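Xaa-Pro Dipeptidase (Alteromonas macleodii, PDB 2QS8) probably cleaves dipeptides or removes the C-terminal residue of short peptides, as a metal-dependent member of the amidohydrolase superfamily. Local coordinates at residues F103-T108 / G335-E340; V201-K206 / R299-S304; I278-F283 / A329-H334. One frame throughout, in Å; residues are numbered along the deposited sequence.

Contact 1. Residues F103-T108 / G335-E340; sequences FKSGFT and GTNWKE
In this TIM-barrel enzyme the turn joining helix 88-104 to strand 107-112, closed by a Schellman motif at G106, packs against the coil that leads into helix 339-346. G335, at positive phi, lies alongside S105, its O 4.2 Å from S105 CB. The next residue in touch, N337, carries the main apolar meeting. Its CB lies 3.6 Å from F107 CE1 and approaches the ring obliquely, while ring and amide planes stand 37° apart. With F107 CG beside its own backbone N and anti to the carbonyl carbon (chi1 -69°), the ring reaches across to N337 and also packs on L65 and F325. At W338 the link is made by water 1, which accepts from W338 N at 2.6 Å. The same water donates to S105 OG at 3.2 Å and, weakly, to G335 O, so it bridges the two segments; S105 OG is itself bonded to T102 O. K339 lays CG 3.5 Å above the centre of the W338 ring. E340 turns to helix 278-287, where OE1 is bonded to S279 OG and OE2 to the backbone N of I278.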
loop_
_atom_site.group_PDB
_atom_site.type_symbol
_atom_site.label_atom_id
_atom_site.label_comp_id
_atom_site.label_asym_id
_atom_site.label_seq_id
_atom_site.Cartn_x
_atom_site.Cartn_y
_atom_site.Cartn_z
ATOM N N PHE A 103 21.748 16.674 -33.277
ATOM C CA PHE A 103 23.162 16.347 -33.248
ATOM C C PHE A 103 23.867 17.148 -34.333
ATOM O O PHE A 103 24.898 17.764 -34.087
ATOM C CB PHE A 103 23.321 14.834 -33.470
ATOM C CG PHE A 103 24.746 14.366 -33.578
ATOM C CD1 PHE A 103 25.652 14.584 -32.547
ATOM C CD2 PHE A 103 25.169 13.670 -34.702
ATOM C CE1 PHE A 103 26.964 14.108 -32.635
ATOM C CE2 PHE A 103 26.475 13.193 -34.798
ATOM C CZ PHE A 103 27.375 13.413 -33.762
ATOM N N LYS A 104 23.283 17.155 -35.525
ATOM C CA LYS A 104 23.847 17.877 -36.654
ATOM C C LYS A 104 23.868 19.388 -36.432
ATOM O O LYS A 104 24.656 20.093 -37.046
ATOM C CB LYS A 104 23.062 17.539 -37.917
ATOM C CG LYS A 104 23.434 18.351 -39.151
ATOM C CD LYS A 104 22.489 18.036 -40.315
ATOM C CE LYS A 104 22.757 18.913 -41.536
ATOM N NZ LYS A 104 21.774 18.648 -42.643
ATOM N N SER A 105 23.013 19.893 -35.552
ATOM C CA SER A 105 22.990 21.328 -35.291
ATOM C C SER A 105 24.065 21.739 -34.269
ATOM O O SER A 105 24.188 22.914 -33.917
ATOM C CB SER A 105 21.605 21.763 -34.802
ATOM O OG SER A 105 21.390 21.414 -33.444
ATOM N N GLY A 106 24.837 20.766 -33.795
ATOM C CA GLY A 106 25.883 21.075 -32.838
ATOM C C GLY A 106 25.753 20.501 -31.432
ATOM O O GLY A 106 26.683 20.623 -30.636
ATOM N N PHE A 107 24.620 19.889 -31.107
ATOM C CA PHE A 107 24.461 19.319 -29.771
ATOM C C PHE A 107 24.868 17.850 -29.747
ATOM O O PHE A 107 24.138 16.971 -30.206
ATOM C CB PHE A 107 23.030 19.516 -29.271
ATOM C CG PHE A 107 22.701 20.953 -28.985
ATOM C CD1 PHE A 107 22.469 21.848 -30.024
ATOM C CD2 PHE A 107 22.689 21.429 -27.680
ATOM C CE1 PHE A 107 22.236 23.196 -29.763
ATOM C CE2 PHE A 107 22.459 22.769 -27.416
ATOM C CZ PHE A 107 22.231 23.655 -28.460
ATOM N N THR A 108 26.058 17.614 -29.203
ATOM C CA THR A 108 26.645 16.285 -29.116
ATOM C C THR A 108 26.190 15.491 -27.892
ATOM O O THR A 108 26.352 14.276 -27.830
ATOM C CB THR A 108 28.186 16.398 -29.128
ATOM O OG1 THR A 108 28.610 17.362 -28.153
ATOM C CG2 THR A 108 28.668 16.812 -30.520
ATOM N N GLY A 335 15.948 20.771 -33.439
ATOM C CA GLY A 335 16.894 21.369 -34.361
ATOM C C GLY A 335 16.924 22.887 -34.276
ATOM O O GLY A 335 17.801 23.538 -34.847
ATOM N N THR A 336 15.967 23.464 -33.567
ATOM C CA THR A 336 15.923 24.912 -33.409
ATOM C C THR A 336 16.464 25.269 -32.020
ATOM O O THR A 336 16.258 26.374 -31.510
ATOM C CB THR A 336 14.475 25.437 -33.553
ATOM O OG1 THR A 336 13.661 24.906 -32.495
ATOM C CG2 THR A 336 13.901 25.022 -34.921
ATOM N N ASN A 337 17.162 24.311 -31.422
ATOM C CA ASN A 337 17.724 24.472 -30.084
ATOM C C ASN A 337 18.522 25.769 -29.923
ATOM O O ASN A 337 18.459 26.417 -28.875
ATOM C CB ASN A 337 18.618 23.277 -29.753
ATOM C CG ASN A 337 17.927 21.938 -30.002
ATOM O OD1 ASN A 337 17.601 21.204 -29.061
ATOM N ND2 ASN A 337 17.704 21.614 -31.272
ATOM N N TRP A 338 19.250 26.151 -30.969
ATOM C CA TRP A 338 20.080 27.357 -30.930
ATOM C C TRP A 338 19.358 28.638 -30.504
ATOM O O TRP A 338 19.968 29.511 -29.870
ATOM C CB TRP A 338 20.747 27.587 -32.285
ATOM C CG TRP A 338 19.774 27.845 -33.395
ATOM C CD1 TRP A 338 19.161 26.917 -34.183
ATOM C CD2 TRP A 338 19.276 29.119 -33.818
ATOM N NE1 TRP A 338 18.314 27.530 -35.074
ATOM C CE2 TRP A 338 18.368 28.884 -34.875
ATOM C CE3 TRP A 338 19.518 30.438 -33.414
ATOM C CZ2 TRP A 338 17.690 29.919 -35.526
ATOM C CZ3 TRP A 338 18.845 31.469 -34.060
ATOM C CH2 TRP A 338 17.942 31.202 -35.109
ATOM N N LYS A 339 18.074 28.755 -30.847
ATOM C CA LYS A 339 17.292 29.940 -30.503
ATOM C C LYS A 339 17.318 30.241 -29.006
ATOM O O LYS A 339 17.180 31.399 -28.598
ATOM C CB LYS A 339 15.844 29.776 -30.962
ATOM C CG LYS A 339 15.703 29.600 -32.457
ATOM C CD LYS A 339 14.245 29.481 -32.858
ATOM C CE LYS A 339 14.096 29.233 -34.348
ATOM N NZ LYS A 339 12.657 29.199 -34.729
ATOM N N GLU A 340 17.488 29.196 -28.196
ATOM C CA GLU A 340 17.549 29.346 -26.748
ATOM C C GLU A 340 18.682 30.306 -26.342
ATOM O O GLU A 340 18.546 31.067 -25.380
ATOM C CB GLU A 340 17.755 27.975 -26.093
ATOM C CG GLU A 340 17.735 27.943 -24.561
ATOM C CD GLU A 340 16.367 28.253 -23.955
ATOM O OE1 GLU A 340 15.365 28.292 -24.703
ATOM O OE2 GLU A 340 16.300 28.452 -22.719
HETATM O O HOH W 1 20.141 24.255 -32.553
#

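Contact 2. Residues V201-K206 / R299-S304; sequences VLSVAK and RPKAAS. With MET (methionine), chain D.
In the loop after barrel strand 192-196 of this amidohydrolase TIM barrel, the flat groups that carry the contact are peptide carbonyls and the carboxylate of the bound methionine. K301 NZ lies in the plane of the S203 carbonyl, with a C=O...N angle of 146°, but stands above the plane of the A205 carbonyl, 25° out of it. On the ligand, the two oxygens of the carboxylate each accept one backbone N-H: V201 N binds O at 2.9 Å and L202 N binds OXT at 2.8 Å, both nearly straight. The loop, at the substrate end of the barrel, curls around a lysine from the first turn of helix 299-319. K301 NZ donates to S203 O at 2.6 Å, to A205 O at 3.0 Å and weakly to V201 O, and G200 O is a further acceptor; a bend at chi3 (-63°) helps carry the ammonium group there. G200 O and V201 O belong to the same peptide groups as the two N-H donors, so the lysine charge would probably polarise them and favour carboxylate binding. An alanine at K301 would remove this hub of bonds and would probably loosen the loop, misplacing the V201 and L202 amides. S203 OG is bonded to H150 of the pocket, and A205 and K206 pack on Y186 of the second subunit. V201 divides its branches: CG2 leans toward the ligand, 3.6 Å from methionine O, while CG1, anti to the backbone N, touches A302 CB at 3.6 Å.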
loop_
_atom_site.group_PDB
_atom_site.type_symbol
_atom_site.label_atom_id
_atom_site.label_comp_id
_atom_site.label_asym_id
_atom_site.label_seq_id
_atom_site.Cartn_x
_atom_site.Cartn_y
_atom_site.Cartn_z
ATOM N N VAL A 201 1.528 22.749 -18.339
ATOM C CA VAL A 201 0.786 23.403 -19.411
ATOM C C VAL A 201 0.169 22.496 -20.480
ATOM O O VAL A 201 -1.048 22.461 -20.644
ATOM C CB VAL A 201 1.668 24.453 -20.135
ATOM C CG1 VAL A 201 0.911 25.069 -21.305
ATOM C CG2 VAL A 201 2.085 25.525 -19.167
ATOM N N LEU A 202 1.014 21.783 -21.213
ATOM C CA LEU A 202 0.549 20.915 -22.293
ATOM C C LEU A 202 -0.222 19.649 -21.889
ATOM O O LEU A 202 -0.561 18.832 -22.735
ATOM C CB LEU A 202 1.737 20.542 -23.177
ATOM C CG LEU A 202 2.458 21.780 -23.708
ATOM C CD1 LEU A 202 3.692 21.363 -24.504
ATOM C CD2 LEU A 202 1.497 22.588 -24.556
ATOM N N SER A 203 -0.497 19.483 -20.604
ATOM C CA SER A 203 -1.245 18.315 -20.170
ATOM C C SER A 203 -2.724 18.663 -20.157
ATOM O O SER A 203 -3.095 19.801 -19.859
ATOM C CB SER A 203 -0.791 17.876 -18.773
ATOM O OG SER A 203 -0.892 18.936 -17.840
ATOM N N VAL A 204 -3.564 17.699 -20.512
ATOM C CA VAL A 204 -5.007 17.913 -20.519
ATOM C C VAL A 204 -5.458 17.726 -19.078
ATOM O O VAL A 204 -5.948 16.660 -18.695
ATOM C CB VAL A 204 -5.720 16.895 -21.441
ATOM C CG1 VAL A 204 -7.223 17.172 -21.484
ATOM C CG2 VAL A 204 -5.135 16.978 -22.836
ATOM N N ALA A 205 -5.248 18.766 -18.280
ATOM C CA ALA A 205 -5.594 18.753 -16.860
ATOM C C ALA A 205 -5.890 20.183 -16.398
ATOM O O ALA A 205 -5.401 21.140 -16.982
ATOM C CB ALA A 205 -4.437 18.155 -16.051
ATOM N N LYS A 206 -6.679 20.319 -15.343
ATOM C CA LYS A 206 -7.048 21.637 -14.844
ATOM C C LYS A 206 -5.901 22.577 -14.453
ATOM O O LYS A 206 -5.806 23.683 -14.975
ATOM C CB LYS A 206 -8.007 21.493 -13.658
ATOM C CG LYS A 206 -8.731 22.775 -13.282
ATOM C CD LYS A 206 -9.606 23.256 -14.431
ATOM C CE LYS A 206 -10.266 24.597 -14.108
ATOM N NZ LYS A 206 -11.056 25.123 -15.263
ATOM N N ARG A 299 -5.076 25.912 -23.248
ATOM C CA ARG A 299 -4.903 27.305 -23.668
ATOM C C ARG A 299 -4.661 28.337 -22.556
ATOM O O ARG A 299 -3.718 29.113 -22.630
ATOM C CB ARG A 299 -6.100 27.748 -24.523
ATOM C CG ARG A 299 -5.898 29.107 -25.172
ATOM C CD ARG A 299 -7.021 29.462 -26.134
ATOM N NE ARG A 299 -6.654 30.601 -26.966
ATOM C CZ ARG A 299 -7.433 31.133 -27.900
ATOM N NH1 ARG A 299 -8.638 30.635 -28.132
ATOM N NH2 ARG A 299 -7.001 32.158 -28.614
ATOM N N PRO A 300 -5.515 28.368 -21.521
ATOM C CA PRO A 300 -5.354 29.323 -20.417
ATOM C C PRO A 300 -3.988 29.219 -19.736
ATOM O O PRO A 300 -3.351 30.230 -19.436
ATOM C CB PRO A 300 -6.484 28.944 -19.456
ATOM C CG PRO A 300 -7.514 28.354 -20.347
ATOM C CD PRO A 300 -6.703 27.522 -21.309
ATOM N N LYS A 301 -3.557 27.984 -19.491
ATOM C CA LYS A 301 -2.285 27.705 -18.836
ATOM C C LYS A 301 -1.099 28.180 -19.668
ATOM O O LYS A 301 -0.144 28.740 -19.131
ATOM C CB LYS A 301 -2.163 26.200 -18.559
ATOM C CG LYS A 301 -3.289 25.638 -17.687
ATOM C CD LYS A 301 -3.072 24.168 -17.334
ATOM C CE LYS A 301 -3.071 23.295 -18.579
ATOM N NZ LYS A 301 -2.759 21.871 -18.267
ATOM N N ALA A 302 -1.168 27.953 -20.974
ATOM C CA ALA A 302 -0.098 28.358 -21.877
ATOM C C ALA A 302 0.048 29.882 -21.933
ATOM O O ALA A 302 1.165 30.401 -21.956
ATOM C CB ALA A 302 -0.357 27.800 -23.274
ATOM N N ALA A 303 -1.075 30.593 -21.953
ATOM C CA ALA A 303 -1.068 32.050 -22.005
ATOM C C ALA A 303 -0.490 32.645 -20.722
ATOM O O ALA A 303 0.138 33.703 -20.748
ATOM C CB ALA A 303 -2.474 32.566 -22.225
ATOM N N SER A 304 -0.704 31.956 -19.605
ATOM C CA SER A 304 -0.212 32.401 -18.308
ATOM C C SER A 304 1.268 32.094 -18.049
ATOM O O SER A 304 2.062 32.994 -17.764
ATOM C CB SER A 304 -1.051 31.768 -17.201
ATOM O OG SER A 304 -0.395 31.874 -15.947
HETATM N N MET D . 6.327 21.226 -21.298
HETATM C CA MET D . 6.038 22.346 -20.354
HETATM C C MET D . 4.616 22.273 -19.804
HETATM O O MET D . 4.380 22.843 -18.720
HETATM C CB MET D . 6.231 23.684 -21.067
HETATM C CG MET D . 6.023 24.871 -20.167
HETATM S SD MET D . 6.470 26.364 -20.982
HETATM C CE MET D . 8.225 26.146 -21.066
HETATM O OXT MET D . 3.758 21.654 -20.472
#

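Contact 3. Residues I278-F283 / A329-H334; sequences ISAGEF and AGVQKH. With MET (methionine), chain D.
Apolar contacts carry most of this interface between the start of helix 278-287 and the loop 329-334. F283, with CG anti to its backbone N (chi1 -173°), and V331 slide past each other in opposite directions, so that CG1 of V331 comes 3.5 Å from F283 CD2. V331 CB also meets A280 CB at 4.3 Å. In a CH-pi contact Q332 CA lies over one face of the F283 ring, 4.1 Å from its centroid and offset toward the rim.

One polar pair is close without bonding: A280 N and Q332 OE1 are 3.3 Å apart at a poor angle, and OE1 lies 3.1 Å from A280 CA. Q332 starts in the crowded position between its backbone N and carbonyl carbon (chi1 63°) and bends at chi2 (-85°), which folds the amide back against the helix. NE2 is held by T327 O, fixing which way the amide faces.

Ligand contacts fall on the same helix turn. The CE of the bound methionine rests 3.5 Å from A280 CB and 3.4 Å from G281 N. The loop follows on D328, a magnesium ligand, so the arrangement forms one wall of the metal-centred substrate pocket of an amidohydrolase barrel.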
loop_
_atom_site.group_PDB
_atom_site.type_symbol
_atom_site.label_atom_id
_atom_site.label_comp_id
_atom_site.label_asym_id
_atom_site.label_seq_id
_atom_site.Cartn_x
_atom_site.Cartn_y
_atom_site.Cartn_z
ATOM N N ILE A 278 13.390 28.746 -22.084
ATOM C CA ILE A 278 12.718 29.975 -22.489
ATOM C C ILE A 278 11.994 29.764 -23.823
ATOM O O ILE A 278 10.864 30.210 -23.992
ATOM C CB ILE A 278 13.713 31.151 -22.651
ATOM C CG1 ILE A 278 14.476 31.373 -21.348
ATOM C CG2 ILE A 278 12.953 32.425 -23.026
ATOM C CD1 ILE A 278 15.604 32.368 -21.465
ATOM N N SER A 279 12.651 29.073 -24.753
ATOM C CA SER A 279 12.081 28.800 -26.071
ATOM C C SER A 279 10.671 28.229 -25.980
ATOM O O SER A 279 9.737 28.764 -26.575
ATOM C CB SER A 279 12.956 27.810 -26.841
ATOM O OG SER A 279 14.218 28.366 -27.154
ATOM N N ALA A 280 10.532 27.134 -25.242
ATOM C CA ALA A 280 9.240 26.478 -25.081
ATOM C C ALA A 280 8.244 27.455 -24.476
ATOM O O ALA A 280 7.063 27.429 -24.814
ATOM C CB ALA A 280 9.375 25.240 -24.192
ATOM N N GLY A 281 8.730 28.306 -23.579
ATOM C CA GLY A 281 7.871 29.291 -22.950
ATOM C C GLY A 281 7.299 30.229 -23.999
ATOM O O GLY A 281 6.083 30.414 -24.084
ATOM N N GLU A 282 8.186 30.810 -24.807
ATOM C CA GLU A 282 7.787 31.727 -25.868
ATOM C C GLU A 282 6.894 31.010 -26.882
ATOM O O GLU A 282 6.009 31.620 -27.485
ATOM C CB GLU A 282 9.027 32.291 -26.576
ATOM C CG GLU A 282 9.936 33.127 -25.690
ATOM C CD GLU A 282 9.279 34.414 -25.221
ATOM O OE1 GLU A 282 8.783 35.167 -26.082
ATOM O OE2 GLU A 282 9.266 34.678 -24.002
ATOM N N PHE A 283 7.132 29.713 -27.062
ATOM C CA PHE A 283 6.358 28.912 -28.006
ATOM C C PHE A 283 4.871 28.844 -27.634
ATOM O O PHE A 283 4.007 29.176 -28.444
ATOM C CB PHE A 283 6.914 27.490 -28.081
ATOM C CG PHE A 283 6.277 26.649 -29.149
ATOM C CD1 PHE A 283 6.753 26.685 -30.452
ATOM C CD2 PHE A 283 5.188 25.839 -28.860
ATOM C CE1 PHE A 283 6.156 25.932 -31.450
ATOM C CE2 PHE A 283 4.582 25.080 -29.855
ATOM C CZ PHE A 283 5.068 25.128 -31.151
ATOM N N ALA A 329 12.861 21.118 -26.262
ATOM C CA ALA A 329 12.652 20.818 -27.673
ATOM C C ALA A 329 11.807 19.538 -27.699
ATOM O O ALA A 329 12.149 18.541 -27.065
ATOM C CB ALA A 329 13.986 20.587 -28.363
ATOM N N GLY A 330 10.731 19.556 -28.439
ATOM C CA GLY A 330 9.786 18.450 -28.498
ATOM C C GLY A 330 8.427 19.122 -28.388
ATOM O O GLY A 330 7.389 18.551 -28.706
ATOM N N VAL A 331 8.498 20.348 -27.917
ATOM C CA VAL A 331 7.438 21.278 -27.891
ATOM C C VAL A 331 7.618 21.967 -29.218
ATOM O O VAL A 331 6.878 21.736 -30.163
ATOM C CB VAL A 331 7.561 22.271 -26.703
ATOM C CG1 VAL A 331 6.486 23.330 -26.793
ATOM C CG2 VAL A 331 7.475 21.515 -25.383
ATOM N N GLN A 332 8.621 22.841 -29.292
ATOM C CA GLN A 332 8.969 23.460 -30.567
ATOM C C GLN A 332 9.712 22.418 -31.374
ATOM O O GLN A 332 10.089 21.374 -30.835
ATOM C CB GLN A 332 9.824 24.731 -30.373
ATOM C CG GLN A 332 11.173 24.491 -29.715
ATOM C CD GLN A 332 11.097 24.471 -28.192
ATOM O OE1 GLN A 332 10.091 24.895 -27.616
ATOM N NE2 GLN A 332 12.025 24.039 -27.350
ATOM N N LYS A 333 9.939 22.678 -32.654
ATOM C CA LYS A 333 10.639 21.718 -33.510
ATOM C C LYS A 333 12.059 21.405 -33.031
ATOM O O LYS A 333 12.748 22.273 -32.493
ATOM C CB LYS A 333 10.714 22.249 -34.941
ATOM C CG LYS A 333 9.394 22.325 -35.692
ATOM C CD LYS A 333 9.090 21.006 -36.385
ATOM C CE LYS A 333 8.456 21.218 -37.758
ATOM N NZ LYS A 333 7.228 22.054 -37.698
ATOM N N HIS A 334 12.488 20.161 -33.235
ATOM C CA HIS A 334 13.832 19.738 -32.857
ATOM C C HIS A 334 14.773 20.339 -33.882
ATOM O O HIS A 334 14.436 20.411 -35.067
ATOM C CB HIS A 334 13.954 18.207 -32.887
ATOM C CG HIS A 334 13.253 17.518 -31.758
ATOM N ND1 HIS A 334 13.776 17.460 -30.484
ATOM C CD2 HIS A 334 12.042 16.915 -31.697
ATOM C CE1 HIS A 334 12.913 16.854 -29.688
ATOM N NE2 HIS A 334 11.854 16.513 -30.398
HETATM N N MET D . 6.327 21.226 -21.298
HETATM C CA MET D . 6.038 22.346 -20.354
HETATM C C MET D . 4.616 22.273 -19.804
HETATM O O MET D . 4.380 22.843 -18.720
HETATM C CB MET D . 6.231 23.684 -21.067
HETATM C CG MET D . 6.023 24.871 -20.167
HETATM S SD MET D . 6.470 26.364 -20.982
HETATM C CE MET D . 8.225 26.146 -21.066
HETATM O OXT MET D . 3.758 21.654 -20.472
#

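Overall arrangement
From the N terminus, the chain enters contact 1 at 103-108 and returns only at 335-340, so this contact closes the longest loop and encloses the other two. Contact 2 opens at 201-206 and contact 3 at 278-283, before contact 2 closes at 299-304 and contact 3 at 329-334, so these two cross. Both touch the bound methionine, and L202 CD1 meets V331 CG2 at 3.9 Å. N337 of contact 1 packs on A329 of contact 3, whereas contacts 1 and 2 do not touch. Contact 1 ties the turn after helix 88-104 to the coil before helix 339-346, contact 2 the loop after strand 192-196 to helix 299-319, and contact 3 helix 278-287 to the loop after D328.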